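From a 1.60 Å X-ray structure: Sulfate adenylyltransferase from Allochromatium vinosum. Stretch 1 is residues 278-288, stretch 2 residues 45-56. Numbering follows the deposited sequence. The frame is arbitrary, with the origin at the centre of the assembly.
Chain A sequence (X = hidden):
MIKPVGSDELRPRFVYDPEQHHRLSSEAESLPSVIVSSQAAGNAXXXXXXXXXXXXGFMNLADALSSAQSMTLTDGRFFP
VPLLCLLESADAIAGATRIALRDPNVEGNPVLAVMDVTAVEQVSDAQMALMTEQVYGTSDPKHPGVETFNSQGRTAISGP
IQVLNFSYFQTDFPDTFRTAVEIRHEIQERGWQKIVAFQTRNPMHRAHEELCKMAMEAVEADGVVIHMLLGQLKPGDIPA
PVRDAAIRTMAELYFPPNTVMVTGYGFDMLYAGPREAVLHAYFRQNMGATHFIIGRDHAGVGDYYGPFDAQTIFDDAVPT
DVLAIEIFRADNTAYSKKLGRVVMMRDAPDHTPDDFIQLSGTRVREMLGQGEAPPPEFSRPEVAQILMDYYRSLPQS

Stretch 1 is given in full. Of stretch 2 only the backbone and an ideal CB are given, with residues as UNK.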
# COMPACT_ATOMS: atom_id res chain seq x y z
N VAL A 278 18.77 -1.34 -18.29
CA VAL A 278 18.83 -2.77 -17.97
C VAL A 278 18.34 -3.04 -16.53
O VAL A 278 17.61 -4.04 -16.27
CB VAL A 278 20.25 -3.35 -18.19
CG1 VAL A 278 20.27 -4.83 -17.86
CG2 VAL A 278 20.66 -3.09 -19.67
N LEU A 279 18.76 -2.19 -15.60
CA LEU A 279 18.27 -2.29 -14.22
C LEU A 279 16.73 -2.17 -14.17
O LEU A 279 16.06 -2.97 -13.48
CB LEU A 279 18.92 -1.21 -13.36
CG LEU A 279 18.53 -1.31 -11.89
CD1 LEU A 279 19.02 -2.66 -11.29
CD2 LEU A 279 19.12 -0.09 -11.12
N HIS A 280 16.19 -1.17 -14.89
CA HIS A 280 14.73 -0.98 -15.03
C HIS A 280 14.03 -2.22 -15.54
O HIS A 280 13.02 -2.61 -14.96
CB HIS A 280 14.43 0.16 -15.98
CG HIS A 280 14.72 1.52 -15.42
ND1 HIS A 280 14.67 2.66 -16.21
CD2 HIS A 280 15.06 1.93 -14.17
CE1 HIS A 280 14.96 3.71 -15.45
NE2 HIS A 280 15.20 3.30 -14.21
N ALA A 281 14.56 -2.85 -16.58
CA ALA A 281 13.98 -4.10 -17.12
C ALA A 281 14.02 -5.21 -16.07
O ALA A 281 13.03 -5.95 -15.86
CB ALA A 281 14.67 -4.51 -18.43
N TYR A 282 15.13 -5.28 -15.35
CA TYR A 282 15.30 -6.31 -14.32
C TYR A 282 14.20 -6.22 -13.25
O TYR A 282 13.50 -7.24 -12.99
CB TYR A 282 16.66 -6.10 -13.69
CG TYR A 282 17.05 -7.18 -12.68
CD1 TYR A 282 16.50 -7.18 -11.40
CD2 TYR A 282 17.98 -8.14 -13.02
CE1 TYR A 282 16.85 -8.20 -10.47
CE2 TYR A 282 18.37 -9.14 -12.13
CZ TYR A 282 17.79 -9.17 -10.85
OH TYR A 282 18.15 -10.18 -9.99
N PHE A 283 14.01 -5.04 -12.66
CA PHE A 283 13.02 -4.96 -11.58
C PHE A 283 11.56 -4.99 -12.05
O PHE A 283 10.67 -5.43 -11.30
CB PHE A 283 13.33 -3.90 -10.51
CG PHE A 283 13.24 -2.45 -10.93
CD1 PHE A 283 12.02 -1.79 -10.98
CD2 PHE A 283 14.43 -1.72 -11.05
CE1 PHE A 283 11.97 -0.38 -11.28
CE2 PHE A 283 14.42 -0.34 -11.36
CZ PHE A 283 13.19 0.35 -11.45
N ARG A 284 11.36 -4.61 -13.32
CA ARG A 284 10.02 -4.71 -13.89
C ARG A 284 9.66 -6.16 -14.14
O ARG A 284 8.48 -6.54 -14.06
CB ARG A 284 9.90 -3.85 -15.16
CG ARG A 284 9.32 -2.46 -14.92
CD ARG A 284 10.16 -1.68 -14.06
NE ARG A 284 9.73 -0.32 -13.65
CZ ARG A 284 10.33 0.84 -13.96
NH1 ARG A 284 11.30 0.93 -14.87
NH2 ARG A 284 9.95 1.96 -13.33
N GLN A 285 10.63 -6.98 -14.50
CA GLN A 285 10.33 -8.43 -14.64
C GLN A 285 9.99 -8.97 -13.26
O GLN A 285 9.02 -9.76 -13.12
CB GLN A 285 11.51 -9.20 -15.26
CG GLN A 285 11.17 -10.70 -15.44
CD GLN A 285 12.26 -11.48 -16.17
OE1 GLN A 285 12.88 -11.00 -17.12
NE2 GLN A 285 12.45 -12.74 -15.75
N ASN A 286 10.76 -8.57 -12.24
CA ASN A 286 10.42 -9.03 -10.87
C ASN A 286 9.00 -8.69 -10.39
O ASN A 286 8.36 -9.49 -9.73
CB ASN A 286 11.48 -8.55 -9.85
CG ASN A 286 12.67 -9.47 -9.81
OD1 ASN A 286 12.57 -10.64 -10.21
ND2 ASN A 286 13.78 -8.98 -9.28
N MET A 287 8.50 -7.51 -10.77
CA MET A 287 7.15 -7.10 -10.40
C MET A 287 6.06 -7.78 -11.26
O MET A 287 4.89 -7.75 -10.87
CB MET A 287 7.05 -5.57 -10.37
CG MET A 287 6.65 -5.00 -11.68
SD MET A 287 6.78 -3.19 -11.60
CE MET A 287 6.03 -2.80 -13.21
N GLY A 288 6.44 -8.49 -12.36
CA GLY A 288 5.48 -9.29 -13.12
C GLY A 288 5.14 -8.75 -14.52
O GLY A 288 4.27 -9.32 -15.20
N UNK A 45 15.73 -0.28 0.29
CA UNK A 45 14.26 -0.29 0.10
C UNK A 45 13.91 -1.22 -1.08
O UNK A 45 12.94 -2.03 -0.94
CB UNK A 45 13.73 1.12 -0.15
N UNK A 46 14.68 -1.14 -2.17
CA UNK A 46 14.42 -1.97 -3.38
C UNK A 46 14.65 -3.46 -3.02
O UNK A 46 13.87 -4.33 -3.43
CB UNK A 46 15.33 -1.55 -4.54
N UNK A 47 15.69 -3.74 -2.25
CA UNK A 47 15.90 -5.12 -1.77
C UNK A 47 14.74 -5.59 -0.86
O UNK A 47 14.26 -6.75 -0.96
CB UNK A 47 17.23 -5.21 -1.01
N UNK A 48 14.33 -4.74 0.08
CA UNK A 48 13.21 -5.04 0.99
C UNK A 48 11.92 -5.35 0.24
O UNK A 48 11.18 -6.23 0.65
CB UNK A 48 12.97 -3.86 1.94
N UNK A 49 11.71 -4.63 -0.86
CA UNK A 49 10.41 -4.65 -1.59
C UNK A 49 10.40 -5.71 -2.69
O UNK A 49 9.39 -5.87 -3.39
CB UNK A 49 10.12 -3.28 -2.20
N UNK A 50 11.50 -6.46 -2.83
CA UNK A 50 11.56 -7.58 -3.81
C UNK A 50 11.95 -7.17 -5.23
O UNK A 50 12.08 -8.02 -6.13
CB UNK A 50 10.20 -8.28 -3.87
N UNK A 51 12.15 -5.87 -5.47
CA UNK A 51 12.54 -5.42 -6.80
C UNK A 51 13.93 -5.96 -7.22
O UNK A 51 14.18 -6.18 -8.42
CB UNK A 51 12.54 -3.89 -6.84
N UNK A 52 14.85 -6.13 -6.26
CA UNK A 52 16.20 -6.61 -6.58
C UNK A 52 16.38 -8.08 -6.19
O UNK A 52 17.49 -8.58 -5.98
CB UNK A 52 17.25 -5.75 -5.87
N UNK A 53 15.26 -8.81 -6.17
CA UNK A 53 15.35 -10.24 -5.92
C UNK A 53 16.14 -11.02 -6.99
O UNK A 53 16.13 -10.60 -8.17
CB UNK A 53 13.94 -10.82 -5.81
N UNK A 54 17.14 -11.76 -6.52
CA UNK A 54 17.03 -12.63 -5.35
C UNK A 54 18.22 -12.22 -4.47
O UNK A 54 18.66 -13.01 -3.60
CB UNK A 54 17.05 -14.12 -5.71
N UNK A 55 18.76 -11.02 -4.67
CA UNK A 55 19.97 -10.64 -3.91
C UNK A 55 19.67 -10.44 -2.42
O UNK A 55 18.58 -10.01 -2.02
CB UNK A 55 20.57 -9.36 -4.49
N UNK A 56 20.68 -10.74 -1.58
CA UNK A 56 20.43 -10.71 -0.12
C UNK A 56 20.86 -9.46 0.63
O UNK A 56 20.47 -9.28 1.78
CB UNK A 56 21.14 -11.90 0.52

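Position 45 lies on the last helical turn of stretch 2, far from anything stretch 1 offers, so the contact sets no preference beyond helical tolerance; the residue is V45, and its carbonyl accepts the bond from the backbone N of residue 49.

Position 46 is helical, and its CA-to-CB bond points toward stretch 1, yet nothing of stretch 1 lies within 5.5 Å of the ideal CB. What waits further on is the open face of the F283 ring. A short side chain would stop before it; a long, flexible apolar one such as Met or Leu suits. The deposited M46, with all three chi angles in m, sets its CE over that face, 3.7 Å from the F283 ring centroid and only 10° off the normal, a CH-pi contact.

Positions 47, 48 and 49 have no partner in stretch 1, and many residues would serve. They are L47, G48 and A49.

Position 50 is decided by its backbone. Its phi of 85° would jam a CB against the preceding carbonyl, which by itself calls for glycine. G50 ends the helix in a Schellman motif and opens a type I turn that runs to position 53, closed by the bond from the backbone N of 53 to G50 O.

Position 51 is where the backbones come nearest, the CA of 51 lying 4.8 Å from F283 CA. The ideal CB sits 3.8 Å from F283 CB, and the bond points sideways, along the helix surface. The backbone carbonyl already does work whatever the side chain: the O of 51 accepts a nearly straight hydrogen bond from N286 ND2 at 3.0 Å. A sizeable apolar or aromatic group could spread between F283 and M287. Y51 does so: its CB packs 3.7 Å from F283 CB, and its CE1 reaches 4.0 Å from M287 CB. The Y51 and F283 rings meet obliquely, while the Y51 hydroxyl bonds elsewhere in the structure.

At position 52 the CA-to-CB bond points away, so only a side chain long enough to bend back gains contact; Leu, Met or an aromatic could reach the apolar ground of L279 and F283. F52, with chi1 in m, brings CE1 to 3.8 Å from L279 CD1 and 3.9 Å from F283 CD2, the latter atom lying at the edge of the F52 ring.

Position 53 has its ideal CB 3.9 Å from N286 ND2; a small residue such as Ser, Ala or Thr would suit, though the contact does not exclude others. Again the backbone carbonyl makes polar contacts whatever the side chain: the O of 53 accepts hydrogen bonds from Y282 OH at 2.8 Å and N286 ND2 at 3.1 Å, so two side chains of the helix hold one acceptor. S53 fits, its hydroxyl bonded elsewhere.

At position 54 the phi of -128° is no argument for proline, and several residues seem possible. P54 places CD 3.3 Å from Y282 OH.

Position 55 points sideways, with room for a medium apolar chain; L55 brings CD1 to 4.1 Å from Y282 OH. Position 56 is beyond reach, where many residues would do; it is D56.

Stretch 2, residues 45-56: VMLGAGYFSPLD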
# COMPACT_ATOMS: atom_id res chain seq x y z
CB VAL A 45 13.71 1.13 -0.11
CG1 VAL A 45 12.23 1.06 -0.52
CG2 VAL A 45 13.80 1.91 1.17
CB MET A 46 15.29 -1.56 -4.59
CG MET A 46 14.95 -0.14 -5.12
SD MET A 46 13.33 -0.15 -5.97
CE MET A 46 13.81 -0.75 -7.54
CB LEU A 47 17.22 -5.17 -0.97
CG LEU A 47 18.48 -5.24 -1.89
CD1 LEU A 47 19.69 -4.85 -1.02
CD2 LEU A 47 18.61 -6.63 -2.49
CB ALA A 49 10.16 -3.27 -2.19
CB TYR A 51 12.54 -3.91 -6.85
CG TYR A 51 11.14 -3.30 -6.88
CD1 TYR A 51 10.33 -3.45 -8.03
CD2 TYR A 51 10.63 -2.58 -5.79
CE1 TYR A 51 9.04 -2.90 -8.07
CE2 TYR A 51 9.37 -2.01 -5.79
CZ TYR A 51 8.57 -2.17 -6.96
OH TYR A 51 7.33 -1.59 -6.98
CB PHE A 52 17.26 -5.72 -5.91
CG PHE A 52 17.36 -4.32 -6.48
CD1 PHE A 52 16.69 -3.91 -7.65
CD2 PHE A 52 18.12 -3.39 -5.79
CE1 PHE A 52 16.84 -2.60 -8.14
CE2 PHE A 52 18.27 -2.05 -6.27
CZ PHE A 52 17.64 -1.66 -7.41
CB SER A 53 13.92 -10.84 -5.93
OG SER A 53 13.93 -12.27 -5.76
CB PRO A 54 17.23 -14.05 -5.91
CG PRO A 54 18.19 -13.85 -7.01
CD PRO A 54 17.76 -12.52 -7.65
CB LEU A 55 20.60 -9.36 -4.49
CG LEU A 55 21.53 -9.56 -5.71
CD1 LEU A 55 20.85 -10.25 -6.85
CD2 LEU A 55 22.03 -8.20 -6.18
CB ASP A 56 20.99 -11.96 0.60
CG ASP A 56 22.48 -12.03 0.60
OD1 ASP A 56 23.17 -10.99 0.36
OD2 ASP A 56 22.99 -13.14 0.89
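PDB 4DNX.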